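Local coordinates for protein tRNA delta(2)-isopentenylpyrophosphate transferase (Staphylococcus epidermidis ATCC 12228, PDB 3D3Q) that probably transfers a dimethylallyl group from dimethylallyl diphosphate onto adenine 37 of tRNAs that read codons beginning with uridine, a magnesium-dependent reaction, at residues Tyr114-Glu119 and Lys188-Thr193; Asn144-Tyr149 and Arg168-Ile173; Thr198-Ile203 and Met288-Leu293. All blocks are in the same frame, centred on the assembly; numbering follows the deposited sequence.

Interaction 1 (Tyr114-Glu119 and Lys188-Thr193)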
loop_
_atom_site.group_PDB
_atom_site.type_symbol
_atom_site.label_atom_id
_atom_site.label_comp_id
_atom_site.label_asym_id
_atom_site.label_seq_id
_atom_site.Cartn_x
_atom_site.Cartn_y
_atom_site.Cartn_z
ATOM N N TYR A 114 -11.529 -6.741 -5.290
ATOM C CA TYR A 114 -12.016 -7.666 -6.300
ATOM C C TYR A 114 -12.438 -9.009 -5.751
ATOM O O TYR A 114 -11.864 -9.491 -4.784
ATOM C CB TYR A 114 -10.916 -7.886 -7.334
ATOM C CG TYR A 114 -10.283 -6.602 -7.805
ATOM C CD1 TYR A 114 -11.058 -5.618 -8.394
ATOM C CD2 TYR A 114 -8.913 -6.370 -7.655
ATOM C CE1 TYR A 114 -10.507 -4.434 -8.822
ATOM C CE2 TYR A 114 -8.338 -5.178 -8.086
ATOM C CZ TYR A 114 -9.157 -4.210 -8.673
ATOM O OH TYR A 114 -8.661 -3.017 -9.123
ATOM N N ASN A 115 -13.430 -9.622 -6.381
ATOM C CA ASN A 115 -13.895 -10.930 -5.954
ATOM C C ASN A 115 -13.309 -12.047 -6.780
ATOM O O ASN A 115 -14.056 -12.845 -7.332
ATOM C CB ASN A 115 -15.399 -11.016 -6.068
ATOM C CG ASN A 115 -16.085 -10.580 -4.829
ATOM O OD1 ASN A 115 -17.301 -10.679 -4.733
ATOM N ND2 ASN A 115 -15.314 -10.090 -3.852
ATOM N N TYR A 116 -11.989 -12.111 -6.876
ATOM C CA TYR A 116 -11.364 -13.164 -7.658
ATOM C C TYR A 116 -10.112 -13.663 -6.955
ATOM O O TYR A 116 -9.509 -12.943 -6.153
ATOM C CB TYR A 116 -11.040 -12.670 -9.097
ATOM C CG TYR A 116 -9.665 -12.010 -9.305
ATOM C CD1 TYR A 116 -8.512 -12.778 -9.556
ATOM C CD2 TYR A 116 -9.504 -10.608 -9.204
ATOM C CE1 TYR A 116 -7.245 -12.165 -9.688
ATOM C CE2 TYR A 116 -8.238 -9.998 -9.340
ATOM C CZ TYR A 116 -7.127 -10.787 -9.575
ATOM O OH TYR A 116 -5.897 -10.207 -9.659
ATOM N N ALA A 117 -9.740 -14.907 -7.241
ATOM C CA ALA A 117 -8.557 -15.509 -6.647
ATOM C C ALA A 117 -7.343 -15.088 -7.461
ATOM O O ALA A 117 -7.294 -15.323 -8.669
ATOM C CB ALA A 117 -8.692 -17.026 -6.642
ATOM N N PHE A 118 -6.379 -14.457 -6.794
ATOM C CA PHE A 118 -5.159 -13.990 -7.444
ATOM C C PHE A 118 -4.385 -15.140 -8.056
ATOM O O PHE A 118 -4.852 -16.279 -8.104
ATOM C CB PHE A 118 -4.226 -13.271 -6.441
ATOM C CG PHE A 118 -3.276 -14.201 -5.673
ATOM C CD1 PHE A 118 -1.923 -13.863 -5.511
ATOM C CD2 PHE A 118 -3.738 -15.386 -5.076
ATOM C CE1 PHE A 118 -1.048 -14.682 -4.767
ATOM C CE2 PHE A 118 -2.866 -16.212 -4.328
ATOM C CZ PHE A 118 -1.520 -15.859 -4.173
ATOM N N GLU A 119 -3.178 -14.813 -8.505
ATOM C CA GLU A 119 -2.259 -15.767 -9.102
ATOM C C GLU A 119 -0.850 -15.175 -9.048
ATOM O O GLU A 119 -0.469 -14.500 -8.073
ATOM C CB GLU A 119 -2.677 -16.065 -10.548
ATOM C CG GLU A 119 -2.733 -14.848 -11.469
ATOM C CD GLU A 119 -3.953 -14.857 -12.395
ATOM O OE1 GLU A 119 -5.090 -14.713 -11.883
ATOM O OE2 GLU A 119 -3.780 -14.998 -13.629
ATOM N N LYS A 188 -10.021 -6.429 -17.723
ATOM C CA LYS A 188 -11.372 -6.974 -17.772
ATOM C C LYS A 188 -11.817 -7.608 -16.455
ATOM O O LYS A 188 -12.771 -7.153 -15.830
ATOM C CB LYS A 188 -11.500 -7.999 -18.905
ATOM C CG LYS A 188 -12.211 -7.462 -20.145
ATOM C CD LYS A 188 -13.676 -7.146 -19.864
ATOM C CE LYS A 188 -14.436 -6.885 -21.152
ATOM N NZ LYS A 188 -13.801 -5.859 -22.021
ATOM N N VAL A 189 -11.126 -8.649 -16.022
ATOM C CA VAL A 189 -11.508 -9.308 -14.792
ATOM C C VAL A 189 -11.589 -8.379 -13.577
ATOM O O VAL A 189 -12.491 -8.505 -12.743
ATOM C CB VAL A 189 -10.556 -10.423 -14.507
ATOM C CG1 VAL A 189 -10.644 -11.448 -15.613
ATOM C CG2 VAL A 189 -9.160 -9.857 -14.417
ATOM N N GLN A 190 -10.651 -7.445 -13.464
ATOM C CA GLN A 190 -10.684 -6.522 -12.332
ATOM C C GLN A 190 -11.849 -5.561 -12.487
ATOM O O GLN A 190 -12.430 -5.103 -11.503
ATOM C CB GLN A 190 -9.374 -5.745 -12.219
ATOM C CG GLN A 190 -8.212 -6.598 -11.748
ATOM C CD GLN A 190 -6.952 -5.786 -11.555
ATOM O OE1 GLN A 190 -6.758 -4.770 -12.224
ATOM N NE2 GLN A 190 -6.080 -6.231 -10.651
ATOM N N GLN A 191 -12.209 -5.283 -13.733
ATOM C CA GLN A 191 -13.303 -4.377 -14.026
ATOM C C GLN A 191 -14.672 -4.988 -13.746
ATOM O O GLN A 191 -15.643 -4.282 -13.485
ATOM C CB GLN A 191 -13.218 -3.965 -15.484
ATOM C CG GLN A 191 -14.303 -3.041 -15.941
ATOM C CD GLN A 191 -14.324 -2.947 -17.449
ATOM O OE1 GLN A 191 -14.658 -3.924 -18.135
ATOM N NE2 GLN A 191 -13.943 -1.782 -17.982
ATOM N N PHE A 192 -14.748 -6.308 -13.787
ATOM C CA PHE A 192 -16.018 -6.967 -13.568
ATOM C C PHE A 192 -16.177 -7.567 -12.189
ATOM O O PHE A 192 -17.303 -7.748 -11.728
ATOM C CB PHE A 192 -16.219 -8.052 -14.625
ATOM C CG PHE A 192 -17.496 -8.834 -14.468
ATOM C CD1 PHE A 192 -18.734 -8.201 -14.545
ATOM C CD2 PHE A 192 -17.458 -10.215 -14.255
ATOM C CE1 PHE A 192 -19.909 -8.927 -14.413
ATOM C CE2 PHE A 192 -18.626 -10.948 -14.122
ATOM C CZ PHE A 192 -19.854 -10.304 -14.200
ATOM N N THR A 193 -15.062 -7.891 -11.540
ATOM C CA THR A 193 -15.116 -8.488 -10.207
ATOM C C THR A 193 -14.953 -7.452 -9.123
ATOM O O THR A 193 -14.765 -7.802 -7.960
ATOM C CB THR A 193 -13.999 -9.512 -9.949
ATOM O OG1 THR A 193 -13.458 -9.984 -11.185
ATOM C CG2 THR A 193 -14.557 -10.678 -9.172
#

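Interaction 2 (Asn144-Tyr149 and Arg168-Ile173)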
loop_
_atom_site.group_PDB
_atom_site.type_symbol
_atom_site.label_atom_id
_atom_site.label_comp_id
_atom_site.label_asym_id
_atom_site.label_seq_id
_atom_site.Cartn_x
_atom_site.Cartn_y
_atom_site.Cartn_z
ATOM N N ASN A 144 4.008 5.668 -32.914
ATOM C CA ASN A 144 3.321 4.630 -33.679
ATOM C C ASN A 144 4.090 3.311 -33.764
ATOM O O ASN A 144 3.491 2.237 -33.702
ATOM C CB ASN A 144 2.984 5.125 -35.097
ATOM C CG ASN A 144 1.570 5.720 -35.203
ATOM O OD1 ASN A 144 0.563 5.011 -35.074
ATOM N ND2 ASN A 144 1.497 7.027 -35.445
ATOM N N LYS A 145 5.408 3.375 -33.896
ATOM C CA LYS A 145 6.178 2.144 -33.993
ATOM C C LYS A 145 6.023 1.341 -32.705
ATOM O O LYS A 145 5.923 0.117 -32.740
ATOM C CB LYS A 145 7.652 2.449 -34.266
ATOM C CG LYS A 145 8.422 1.296 -34.911
ATOM C CD LYS A 145 9.912 1.650 -35.098
ATOM C CE LYS A 145 10.720 0.517 -35.743
ATOM N NZ LYS A 145 12.179 0.813 -35.688
ATOM N N LEU A 146 5.984 2.039 -31.574
ATOM C CA LEU A 146 5.826 1.396 -30.271
ATOM C C LEU A 146 4.419 0.824 -30.117
ATOM O O LEU A 146 4.208 -0.150 -29.390
ATOM C CB LEU A 146 6.080 2.395 -29.146
ATOM C CG LEU A 146 5.841 1.862 -27.730
ATOM C CD1 LEU A 146 6.947 0.897 -27.367
ATOM C CD2 LEU A 146 5.795 3.014 -26.729
ATOM N N HIS A 147 3.460 1.453 -30.795
ATOM C CA HIS A 147 2.062 1.025 -30.765
ATOM C C HIS A 147 1.918 -0.261 -31.562
ATOM O O HIS A 147 1.199 -1.169 -31.148
ATOM C CB HIS A 147 1.164 2.106 -31.369
ATOM C CG HIS A 147 -0.302 1.845 -31.197
ATOM N ND1 HIS A 147 -0.905 1.773 -29.960
ATOM C CD2 HIS A 147 -1.293 1.686 -32.105
ATOM C CE1 HIS A 147 -2.203 1.587 -30.111
ATOM N NE2 HIS A 147 -2.464 1.530 -31.404
ATOM N N GLU A 148 2.599 -0.316 -32.713
ATOM C CA GLU A 148 2.575 -1.493 -33.589
ATOM C C GLU A 148 3.065 -2.655 -32.735
ATOM O O GLU A 148 2.457 -3.723 -32.703
ATOM C CB GLU A 148 3.539 -1.359 -34.792
ATOM C CG GLU A 148 3.450 -0.092 -35.692
ATOM C CD GLU A 148 2.113 0.113 -36.410
ATOM O OE1 GLU A 148 2.014 1.069 -37.229
ATOM O OE2 GLU A 148 1.163 -0.666 -36.155
ATOM N N TYR A 149 4.181 -2.419 -32.052
ATOM C CA TYR A 149 4.800 -3.403 -31.182
ATOM C C TYR A 149 3.806 -3.921 -30.165
ATOM O O TYR A 149 3.724 -5.117 -29.921
ATOM C CB TYR A 149 5.996 -2.788 -30.455
ATOM C CG TYR A 149 6.648 -3.732 -29.487
ATOM C CD1 TYR A 149 7.172 -4.943 -29.924
ATOM C CD2 TYR A 149 6.729 -3.428 -28.128
ATOM C CE1 TYR A 149 7.763 -5.835 -29.036
ATOM C CE2 TYR A 149 7.325 -4.318 -27.223
ATOM C CZ TYR A 149 7.839 -5.520 -27.690
ATOM O OH TYR A 149 8.442 -6.415 -26.830
ATOM N N ARG A 168 0.037 4.901 -21.218
ATOM C CA ARG A 168 -0.752 3.692 -21.147
ATOM C C ARG A 168 -0.220 2.561 -22.030
ATOM O O ARG A 168 -0.345 1.392 -21.670
ATOM C CB ARG A 168 -2.212 3.983 -21.468
ATOM C CG ARG A 168 -3.020 4.361 -20.237
ATOM C CD ARG A 168 -4.518 4.173 -20.487
ATOM N NE ARG A 168 -4.839 2.815 -20.955
ATOM C CZ ARG A 168 -6.080 2.378 -21.169
ATOM N NH1 ARG A 168 -7.116 3.190 -20.959
ATOM N NH2 ARG A 168 -6.286 1.135 -21.579
ATOM N N VAL A 169 0.389 2.904 -23.166
ATOM C CA VAL A 169 0.925 1.892 -24.054
ATOM C C VAL A 169 2.111 1.195 -23.409
ATOM O O VAL A 169 2.237 -0.033 -23.493
ATOM C CB VAL A 169 1.356 2.484 -25.421
ATOM C CG1 VAL A 169 1.962 1.405 -26.313
ATOM C CG2 VAL A 169 0.152 3.095 -26.124
ATOM N N LEU A 170 2.988 1.953 -22.764
ATOM C CA LEU A 170 4.136 1.320 -22.108
ATOM C C LEU A 170 3.663 0.428 -20.966
ATOM O O LEU A 170 4.135 -0.690 -20.811
ATOM C CB LEU A 170 5.115 2.371 -21.558
ATOM C CG LEU A 170 6.023 3.053 -22.581
ATOM C CD1 LEU A 170 6.765 4.211 -21.906
ATOM C CD2 LEU A 170 6.987 2.036 -23.179
ATOM N N ARG A 171 2.728 0.933 -20.173
ATOM C CA ARG A 171 2.199 0.171 -19.068
ATOM C C ARG A 171 1.739 -1.204 -19.549
ATOM O O ARG A 171 1.942 -2.208 -18.871
ATOM C CB ARG A 171 1.034 0.916 -18.447
ATOM C CG ARG A 171 1.257 1.238 -17.000
ATOM C CD ARG A 171 0.297 0.455 -16.128
ATOM N NE ARG A 171 0.507 -1.004 -16.139
ATOM C CZ ARG A 171 1.592 -1.622 -15.678
ATOM N NH1 ARG A 171 1.662 -2.942 -15.722
ATOM N NH2 ARG A 171 2.608 -0.918 -15.184
ATOM N N ALA A 172 1.123 -1.245 -20.724
ATOM C CA ALA A 172 0.664 -2.497 -21.285
ATOM C C ALA A 172 1.877 -3.319 -21.721
ATOM O O ALA A 172 2.014 -4.487 -21.356
ATOM C CB ALA A 172 -0.257 -2.238 -22.467
ATOM N N ILE A 173 2.767 -2.715 -22.501
ATOM C CA ILE A 173 3.971 -3.404 -22.949
ATOM C C ILE A 173 4.814 -3.836 -21.749
ATOM O O ILE A 173 5.401 -4.915 -21.742
ATOM C CB ILE A 173 4.795 -2.489 -23.857
ATOM C CG1 ILE A 173 3.990 -2.205 -25.120
ATOM C CG2 ILE A 173 6.129 -3.131 -24.191
ATOM C CD1 ILE A 173 4.536 -1.081 -25.928
#

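Interaction 3 (Thr198-Ile203 and Met288-Leu293)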
loop_
_atom_site.group_PDB
_atom_site.type_symbol
_atom_site.label_atom_id
_atom_site.label_comp_id
_atom_site.label_asym_id
_atom_site.label_seq_id
_atom_site.Cartn_x
_atom_site.Cartn_y
_atom_site.Cartn_z
ATOM N N THR A 198 -14.123 2.279 -6.598
ATOM C CA THR A 198 -12.866 2.717 -5.983
ATOM C C THR A 198 -12.107 3.893 -6.586
ATOM O O THR A 198 -12.091 4.097 -7.794
ATOM C CB THR A 198 -11.865 1.526 -5.869
ATOM O OG1 THR A 198 -11.278 1.268 -7.151
ATOM C CG2 THR A 198 -12.581 0.260 -5.382
ATOM N N LEU A 199 -11.488 4.665 -5.703
ATOM C CA LEU A 199 -10.670 5.801 -6.090
ATOM C C LEU A 199 -9.317 5.489 -5.453
ATOM O O LEU A 199 -8.927 6.084 -4.455
ATOM C CB LEU A 199 -11.251 7.104 -5.537
ATOM C CG LEU A 199 -10.439 8.393 -5.725
ATOM C CD1 LEU A 199 -9.719 8.429 -7.069
ATOM C CD2 LEU A 199 -11.392 9.556 -5.588
ATOM N N LEU A 200 -8.623 4.521 -6.037
ATOM C CA LEU A 200 -7.346 4.063 -5.530
ATOM C C LEU A 200 -6.194 5.018 -5.793
ATOM O O LEU A 200 -5.792 5.221 -6.936
ATOM C CB LEU A 200 -7.040 2.696 -6.131
ATOM C CG LEU A 200 -5.861 1.909 -5.588
ATOM C CD1 LEU A 200 -6.101 1.505 -4.136
ATOM C CD2 LEU A 200 -5.672 0.670 -6.451
ATOM N N ILE A 201 -5.663 5.604 -4.724
ATOM C CA ILE A 201 -4.550 6.536 -4.857
ATOM C C ILE A 201 -3.355 6.075 -3.996
ATOM O O ILE A 201 -3.521 5.534 -2.900
ATOM C CB ILE A 201 -4.980 8.013 -4.494
ATOM C CG1 ILE A 201 -4.968 8.236 -3.001
ATOM C CG2 ILE A 201 -6.392 8.296 -4.959
ATOM C CD1 ILE A 201 -3.720 8.880 -2.540
ATOM N N GLY A 202 -2.151 6.275 -4.522
ATOM C CA GLY A 202 -0.948 5.881 -3.816
ATOM C C GLY A 202 0.089 6.986 -3.798
ATOM O O GLY A 202 0.183 7.768 -4.742
ATOM N N ILE A 203 0.855 7.063 -2.714
ATOM C CA ILE A 203 1.900 8.070 -2.579
ATOM C C ILE A 203 3.225 7.434 -2.955
ATOM O O ILE A 203 3.675 6.483 -2.319
ATOM C CB ILE A 203 1.995 8.584 -1.149
ATOM C CG1 ILE A 203 0.633 9.092 -0.681
ATOM C CG2 ILE A 203 3.010 9.697 -1.084
ATOM C CD1 ILE A 203 0.629 9.526 0.768
HETATM N N MSE A 288 -2.056 -3.360 -9.530
HETATM C CA MSE A 288 -3.152 -2.419 -9.357
HETATM C C MSE A 288 -3.012 -1.243 -10.276
HETATM O O MSE A 288 -1.927 -0.921 -10.758
HETATM C CB MSE A 288 -3.173 -1.875 -7.932
HETATM C CG MSE A 288 -2.997 -2.902 -6.841
HETATM SE SE MSE A 288 -4.597 -3.848 -6.454
HETATM C CE MSE A 288 -5.408 -2.561 -5.254
ATOM N N ASN A 289 -4.135 -0.593 -10.500
ATOM C CA ASN A 289 -4.145 0.580 -11.326
ATOM C C ASN A 289 -4.347 1.706 -10.328
ATOM O O ASN A 289 -5.468 2.123 -10.058
ATOM C CB ASN A 289 -5.305 0.526 -12.314
ATOM C CG ASN A 289 -5.286 1.685 -13.273
ATOM O OD1 ASN A 289 -4.313 1.872 -14.013
ATOM N ND2 ASN A 289 -6.351 2.484 -13.265
ATOM N N VAL A 290 -3.244 2.167 -9.757
ATOM C CA VAL A 290 -3.274 3.229 -8.770
ATOM C C VAL A 290 -2.952 4.596 -9.369
ATOM O O VAL A 290 -2.118 4.707 -10.271
ATOM C CB VAL A 290 -2.239 2.979 -7.655
ATOM C CG1 VAL A 290 -2.445 3.962 -6.527
ATOM C CG2 VAL A 290 -2.335 1.553 -7.169
ATOM N N HIS A 291 -3.614 5.634 -8.853
ATOM C CA HIS A 291 -3.388 7.022 -9.282
ATOM C C HIS A 291 -2.317 7.526 -8.311
ATOM O O HIS A 291 -2.619 8.003 -7.224
ATOM C CB HIS A 291 -4.679 7.843 -9.147
ATOM C CG HIS A 291 -4.588 9.225 -9.726
ATOM N ND1 HIS A 291 -3.785 10.208 -9.189
ATOM C CD2 HIS A 291 -5.231 9.793 -10.773
ATOM C CE1 HIS A 291 -3.938 11.327 -9.876
ATOM N NE2 HIS A 291 -4.811 11.101 -10.842
ATOM N N TRP A 292 -1.064 7.392 -8.716
ATOM C CA TRP A 292 0.066 7.789 -7.900
ATOM C C TRP A 292 0.286 9.290 -7.769
ATOM O O TRP A 292 0.207 10.019 -8.751
ATOM C CB TRP A 292 1.345 7.168 -8.451
ATOM C CG TRP A 292 1.304 5.686 -8.497
ATOM C CD1 TRP A 292 0.970 4.901 -9.558
ATOM C CD2 TRP A 292 1.573 4.801 -7.406
ATOM N NE1 TRP A 292 1.019 3.573 -9.192
ATOM C CE2 TRP A 292 1.386 3.485 -7.877
ATOM C CE3 TRP A 292 1.960 4.997 -6.074
ATOM C CZ2 TRP A 292 1.562 2.367 -7.063
ATOM C CZ3 TRP A 292 2.139 3.890 -5.262
ATOM C CH2 TRP A 292 1.941 2.586 -5.762
ATOM N N LEU A 293 0.571 9.734 -6.543
ATOM C CA LEU A 293 0.863 11.132 -6.227
ATOM C C LEU A 293 2.320 11.121 -5.838
ATOM O O LEU A 293 2.685 10.469 -4.863
ATOM C CB LEU A 293 0.045 11.613 -5.032
ATOM C CG LEU A 293 -1.453 11.532 -5.264
ATOM C CD1 LEU A 293 -2.226 12.000 -4.043
ATOM C CD2 LEU A 293 -1.783 12.376 -6.484
#

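Interaction 1 (Tyr114-Glu119 and Lys188-Thr193)
Tyr114 and Gln190 stack across a junction of two helix C-termini in the P-loop-type alpha/beta fold: helix 106-113 runs out into Tyr114, helix 184-192 into Thr193. The Gln190 side chain comes over one face of the phenol ring. Its CG sits 4.0 Å from the centroid of the Tyr114 ring and 13° off the ring normal, a CH-pi contact, and the amide plane follows at 22° to the ring, with NE2 3.6 Å from Tyr114 CE2. Beyond CG the Gln190 chain is extended, which carries CD past the CE2 side of the rim. Tyr116 OH comes only to 4.1 Å from Gln190 NE2, which is no bond; its weak hydrogen bond is with Gln110.

The backbone supplies the polar link: Asn115 N donates to Thr193 O at 2.8 Å with an N-H...O angle of 153°, and Tyr114 CA makes a CA-H...O contact of 3.2 Å with the same Thr193 O. One carbonyl therefore receives two neighbouring groups of the loop.

Outside this shell, both ends of the Gln190 amide are engaged: NE2 donates to Lys287 O, and OE1 accepts from Arg186 NE on its own helix. These bonds can fix the amide's rotation, while Tyr114 CE1 lies 3.4 Å from Gln190 O, the backbone carbonyl.

Interaction 2 (Asn144-Tyr149 and Arg168-Ile173)
The Tyr149 and His147 rings meet the facing helix at their edges. Ile173 CG2 lies near the Tyr149 ring plane, 3.5 Å from CE2, and Val169 CG2 lies near the His147 plane, 4.2 Å from ND1. Outside the segments, Phe153 meets Tyr149 edge-to-face and Pro163 touches His147.

Leu146 occupies the middle of the interface. Its CG is anti to the backbone N (chi1 176°), and its two methyls then part: CD1 reaches Ile173 CD1 at 3.4 Å, while CD2 meets Leu170 CD2 at 3.9 Å, the two leucines lying roughly crosswise. Leu146 CG is also 4.2 Å from Val169 CG1, where the two side chains lie alongside, running opposite ways.

These residues join helices 143-153 and 166-179, whose short segments approach to 10.2 Å between axes at 34° between their N-to-C directions. Leu150, one turn after Leu146, extends the apolar seam against Val169, Ala172 and Ile173.

Residues 168-171 belong to a region that, by similarity, interacts with substrate tRNA. Of these, Val169 and Leu170 face helix 143-153, and their contacts, like those of Ile173, are apolar, so the join rests on burial and dispersion rather than directional polar bonds.

Interaction 3 (Thr198-Ile203 and Met288-Leu293)
Leu200 points its CB toward segment 288-293 and reaches it with the tip of its side chain. Next along, CG is anti to the backbone N (chi1 -171°) and lies 3.9 Å from Val290 CG2. Beyond it, CD2 is the atom that enters the contact, 3.5 Å from Val290 CG2 and equally near CE of the selenomethionine Met288. Leu200 and Met288 cross at about a right angle; the Met288 chain, bent at chi2 and chi3, brings CE round to this methyl. Helix 106-113 packs on Met288 through Ile109, Gln110 and Leu113.

The backbones then pair as parallel strands, with bridges Ile201-His291, Gly202-Trp292 and Ile203-Leu293. His291 N donates to Leu200 O at 2.9 Å, a nearly straight bond with an N-H...O angle of 172°. Gly202 N donates to His291 O, approaching from 57° above the carbonyl plane. Leu293 N meets Gly202 O at 2.7 Å, nearly along the C=O axis. Ile201 and Leu293 lie on one face of the sheet, joined through their CD1 atoms at 3.8 Å. On the other face, where Gly202 carries no side chain, Trp292 brings CE3 to 3.6 Å from Gly202 O and CZ3 to 3.9 Å from Gly202 CA. Val290 CB lies over one face of that ring, offset toward the rim, and Lys285 makes a cation-pi contact with it.

Strand 291-294 is the outermost on this side of the parallel sheet, while strand 197-204 also pairs with strand 8-13, which leads into the predicted ATP-binding P-loop, where Ile203 touches Ser18. Alternating backbone bonds set the register of this edge, and apolar contacts extend the join beyond the bridges to Met288.

How the interactions relate
From the N terminus, 114-119 opens the loop that interaction 1 closes at 188-193, joining the segment after helix 106-113 to the end of helix 184-192. Interaction 2 is nested inside this excursion, which is mostly helix and contains no strand, and ties helix 143-153 to helix 166-179. Interaction 3 comes in series, opening at strand 197-204 and closing 85 residues later at 288-293, so the second helical excursion returns to the sheet. Interactions 1 and 3 touch, Tyr114 CE2 lying 4.3 Å from Met288 SE, with centres about 17 Å apart. Interaction 2 touches neither: its nearest atoms come within about 9 Å of interaction 1 and about 5 Å of interaction 3.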